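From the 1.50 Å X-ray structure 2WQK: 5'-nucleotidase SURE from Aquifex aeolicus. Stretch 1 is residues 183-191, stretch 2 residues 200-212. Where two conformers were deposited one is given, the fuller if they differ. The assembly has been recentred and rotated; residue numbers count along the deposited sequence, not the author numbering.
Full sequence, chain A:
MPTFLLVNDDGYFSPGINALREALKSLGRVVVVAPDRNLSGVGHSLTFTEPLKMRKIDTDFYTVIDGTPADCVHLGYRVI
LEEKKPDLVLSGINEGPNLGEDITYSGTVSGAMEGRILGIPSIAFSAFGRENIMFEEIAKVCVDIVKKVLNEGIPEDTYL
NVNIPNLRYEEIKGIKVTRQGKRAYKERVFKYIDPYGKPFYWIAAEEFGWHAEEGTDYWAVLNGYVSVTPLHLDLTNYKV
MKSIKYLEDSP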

# COMPACT_ATOMS: atom_id res chain seq x y z
N ARG A 183 -9.92 26.16 3.41
CA ARG A 183 -8.51 25.85 3.41
C ARG A 183 -7.75 27.17 3.39
O ARG A 183 -8.00 28.02 2.56
N ALA A 184 -6.87 27.34 4.36
CA ALA A 184 -6.17 28.62 4.52
C ALA A 184 -4.94 28.64 3.63
O ALA A 184 -3.84 28.85 4.11
N TYR A 185 -5.14 28.43 2.33
CA TYR A 185 -4.07 28.54 1.33
C TYR A 185 -4.64 28.67 -0.09
O TYR A 185 -5.82 28.36 -0.34
N LYS A 186 -3.78 29.13 -1.00
CA LYS A 186 -4.11 29.28 -2.42
C LYS A 186 -3.55 28.08 -3.17
O LYS A 186 -2.39 27.72 -3.02
N GLU A 187 -4.38 27.45 -3.98
CA GLU A 187 -3.96 26.29 -4.75
C GLU A 187 -3.46 26.71 -6.13
O GLU A 187 -4.13 27.42 -6.86
N ARG A 188 -2.28 26.23 -6.48
CA ARG A 188 -1.72 26.47 -7.81
C ARG A 188 -1.17 25.15 -8.35
O ARG A 188 -0.50 24.43 -7.61
N VAL A 189 -1.46 24.84 -9.62
CA VAL A 189 -0.95 23.61 -10.25
C VAL A 189 0.22 23.97 -11.16
O VAL A 189 0.13 24.93 -11.97
N PHE A 190 1.32 23.26 -10.97
CA PHE A 190 2.55 23.45 -11.79
C PHE A 190 2.61 22.29 -12.78
O PHE A 190 2.34 21.16 -12.41
N LYS A 191 2.96 22.58 -14.03
CA LYS A 191 3.06 21.59 -15.08
C LYS A 191 4.54 21.33 -15.39
O LYS A 191 5.36 22.28 -15.49
N PHE A 200 3.08 16.00 -16.52
CA PHE A 200 2.71 15.68 -15.13
C PHE A 200 2.60 16.98 -14.34
O PHE A 200 3.03 18.05 -14.80
N TYR A 201 1.95 16.90 -13.19
CA TYR A 201 1.45 18.09 -12.52
C TYR A 201 1.78 18.02 -11.05
O TYR A 201 1.88 16.94 -10.49
N TRP A 202 1.94 19.16 -10.41
CA TRP A 202 2.15 19.19 -8.97
C TRP A 202 1.19 20.24 -8.42
O TRP A 202 1.25 21.40 -8.80
N ILE A 203 0.29 19.80 -7.55
CA ILE A 203 -0.65 20.68 -6.87
C ILE A 203 0.07 21.30 -5.67
O ILE A 203 0.49 20.58 -4.73
N ALA A 204 0.25 22.61 -5.73
CA ALA A 204 0.96 23.33 -4.68
C ALA A 204 0.01 24.13 -3.81
O ALA A 204 -0.96 24.71 -4.32
N ALA A 205 0.33 24.19 -2.52
CA ALA A 205 -0.36 25.05 -1.56
C ALA A 205 0.53 26.30 -1.32
O ALA A 205 1.69 26.17 -0.92
N GLU A 206 -0.02 27.48 -1.61
CA GLU A 206 0.69 28.77 -1.57
C GLU A 206 0.06 29.68 -0.52
O GLU A 206 -1.12 29.52 -0.20
N GLU A 207 0.82 30.65 -0.02
CA GLU A 207 0.27 31.67 0.88
C GLU A 207 -0.52 31.10 2.07
O GLU A 207 -1.62 31.57 2.37
N PHE A 208 0.06 30.12 2.76
CA PHE A 208 -0.62 29.50 3.92
C PHE A 208 -0.94 30.51 5.03
O PHE A 208 -0.04 31.22 5.53
N GLY A 209 -2.22 30.61 5.38
CA GLY A 209 -2.66 31.49 6.47
C GLY A 209 -2.67 32.99 6.20
O GLY A 209 -2.99 33.78 7.09
N TRP A 210 -2.34 33.40 4.97
CA TRP A 210 -2.25 34.84 4.67
C TRP A 210 -3.59 35.58 4.83
O TRP A 210 -3.60 36.80 5.07
N HIS A 211 -4.69 34.84 4.68
CA HIS A 211 -6.03 35.41 4.72
C HIS A 211 -6.95 34.68 5.72
O HIS A 211 -8.17 34.57 5.48
N ALA A 212 -6.38 34.22 6.84
CA ALA A 212 -7.13 33.47 7.87
C ALA A 212 -8.24 34.32 8.48
O ALA A 212 -7.99 35.47 8.86

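Residues 186-191 and 200-206 pair as antiparallel strands, so side chains alternate between two faces of the sheet. K186, R188, F190, W202, A204 and E206 share one face. E187, V189, K191, Y201, I203 and A205 share the other.

K186 has the largest covered area, followed by E206. They face each other in a hydrogen-bonded pair, with K186 CB 4.2 Å from E206 CB. K186 is m at chi1 and chi2, and its chain runs past E207, with K186 CG 3.6 Å from E207 OE1. Its amine ends near the edge of the H211 ring, K186 NZ lying 3.5 Å from H211 ND1. E206, also m at chi1 and chi2, meets R188 through its CG, 4.1 Å from R188 CB.

F190 (chi1 m) turns its ring edge to the small A204 side chain. F190 CE2 is 3.5 Å from A204 CB and 3.5 Å from E206 OE2.

On the other face, Y201 (m) packs beside V189 (t), with V189 CG1 3.8 Å from Y201 CB. K191 is extended, t throughout, and its CG is 3.6 Å from Y201 CE1. The O of water 1 is 2.9 Å from K191 NZ and 2.9 Å from Y201 OH, linking their ends; it accepts from the lysine.

Beyond the paired strand, Y185 (p) offers a ring face to A205 CB, which is 3.6 Å from Y185 CD1.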

# COMPACT_ATOMS: atom_id res chain seq x y z
CB ARG A 183 -8.13 24.99 2.21
CG ARG A 183 -8.37 23.51 2.43
CD ARG A 183 -8.66 22.80 1.16
NE ARG A 183 -8.88 21.37 1.41
CZ ARG A 183 -9.47 20.53 0.55
NH1 ARG A 183 -9.90 20.97 -0.61
NH2 ARG A 183 -9.64 19.26 0.90
CB ALA A 184 -5.77 28.85 6.00
CB TYR A 185 -3.12 27.35 1.39
CG TYR A 185 -3.80 26.03 1.12
CD1 TYR A 185 -3.97 25.58 -0.19
CD2 TYR A 185 -4.26 25.24 2.17
CE1 TYR A 185 -4.59 24.36 -0.46
CE2 TYR A 185 -4.89 24.02 1.92
CZ TYR A 185 -5.05 23.60 0.60
OH TYR A 185 -5.69 22.40 0.37
CB LYS A 186 -3.47 30.55 -2.98
CG LYS A 186 -4.08 31.84 -2.47
CD LYS A 186 -5.25 32.29 -3.33
CE LYS A 186 -5.87 33.58 -2.80
NZ LYS A 186 -6.56 33.37 -1.49
CB GLU A 187 -5.15 25.33 -4.86
CG GLU A 187 -4.90 24.06 -5.60
CD GLU A 187 -6.02 23.06 -5.36
OE1 GLU A 187 -6.94 23.00 -6.18
OE2 GLU A 187 -6.00 22.35 -4.32
CB ARG A 188 -0.57 27.47 -7.70
CG ARG A 188 -0.19 28.16 -8.99
CD ARG A 188 1.19 28.83 -8.85
NE ARG A 188 1.79 29.43 -10.06
CZ ARG A 188 1.92 28.88 -11.27
NH1 ARG A 188 1.46 27.67 -11.56
NH2 ARG A 188 2.52 29.58 -12.23
CB VAL A 189 -2.05 22.86 -11.04
CG1 VAL A 189 -1.48 21.63 -11.69
CG2 VAL A 189 -3.24 22.54 -10.11
CB PHE A 190 3.78 23.46 -10.90
CG PHE A 190 3.88 24.70 -10.01
CD1 PHE A 190 4.71 25.75 -10.37
CD2 PHE A 190 3.14 24.82 -8.85
CE1 PHE A 190 4.80 26.89 -9.58
CE2 PHE A 190 3.21 25.96 -8.04
CZ PHE A 190 4.06 27.00 -8.41
CB LYS A 191 2.39 22.07 -16.38
CG LYS A 191 2.31 21.02 -17.47
CD LYS A 191 1.50 21.50 -18.67
CE LYS A 191 1.44 20.46 -19.76
NZ LYS A 191 0.74 21.02 -20.98
CB PHE A 200 3.64 14.66 -14.47
CG PHE A 200 5.06 15.14 -14.23
CD1 PHE A 200 5.47 15.50 -12.96
CD2 PHE A 200 6.02 15.15 -15.24
CE1 PHE A 200 6.78 15.91 -12.70
CE2 PHE A 200 7.34 15.55 -14.97
CZ PHE A 200 7.71 15.90 -13.71
CB TYR A 201 -0.08 18.22 -12.70
CG TYR A 201 -0.44 18.31 -14.16
CD1 TYR A 201 -0.47 19.55 -14.81
CD2 TYR A 201 -0.66 17.16 -14.92
CE1 TYR A 201 -0.72 19.64 -16.16
CE2 TYR A 201 -0.95 17.24 -16.29
CZ TYR A 201 -0.95 18.49 -16.90
OH TYR A 201 -1.26 18.56 -18.26
CB TRP A 202 3.61 19.57 -8.65
CG TRP A 202 4.05 19.14 -7.27
CD1 TRP A 202 3.38 19.31 -6.11
CD2 TRP A 202 5.26 18.46 -6.95
NE1 TRP A 202 4.08 18.76 -5.06
CE2 TRP A 202 5.26 18.25 -5.55
CE3 TRP A 202 6.35 18.03 -7.69
CZ2 TRP A 202 6.31 17.58 -4.88
CZ3 TRP A 202 7.41 17.40 -7.02
CH2 TRP A 202 7.37 17.17 -5.64
CB ILE A 203 -1.90 19.94 -6.39
CG1 ILE A 203 -2.55 19.14 -7.54
CG2 ILE A 203 -2.88 20.93 -5.78
CD1 ILE A 203 -3.76 18.26 -7.11
CB ALA A 204 2.01 24.27 -5.27
CB ALA A 205 -0.59 24.31 -0.25
CB GLU A 206 0.58 29.48 -2.92
CG GLU A 206 1.08 28.69 -4.16
CD GLU A 206 2.59 28.51 -4.20
OE1 GLU A 206 3.31 29.13 -3.38
OE2 GLU A 206 3.07 27.75 -5.07
CB GLU A 207 -0.62 32.63 0.08
CG GLU A 207 0.06 33.24 -1.16
CD GLU A 207 -0.85 34.17 -1.95
OE1 GLU A 207 -1.94 34.53 -1.45
OE2 GLU A 207 -0.46 34.56 -3.08
CB PHE A 208 0.18 28.34 4.53
CG PHE A 208 -0.60 27.54 5.56
CD1 PHE A 208 -1.50 26.54 5.15
CD2 PHE A 208 -0.48 27.81 6.93
CE1 PHE A 208 -2.24 25.81 6.08
CE2 PHE A 208 -1.22 27.09 7.88
CZ PHE A 208 -2.10 26.08 7.46
CB TRP A 210 -1.76 35.07 3.23
CG TRP A 210 -0.31 34.82 3.01
CD1 TRP A 210 0.52 34.03 3.76
CD2 TRP A 210 0.47 35.34 1.93
NE1 TRP A 210 1.79 34.04 3.21
CE2 TRP A 210 1.79 34.84 2.09
CE3 TRP A 210 0.19 36.18 0.84
CZ2 TRP A 210 2.83 35.15 1.20
CZ3 TRP A 210 1.23 36.49 -0.05
CH2 TRP A 210 2.53 35.98 0.14
CB HIS A 211 -6.65 35.37 3.30
CG HIS A 211 -5.87 36.15 2.28
ND1 HIS A 211 -5.68 35.71 0.99
CD2 HIS A 211 -5.25 37.35 2.36
CE1 HIS A 211 -4.97 36.60 0.32
NE2 HIS A 211 -4.70 37.61 1.13
CB ALA A 212 -6.18 33.00 8.99
O HOH W 1 -1.77 21.08 -19.57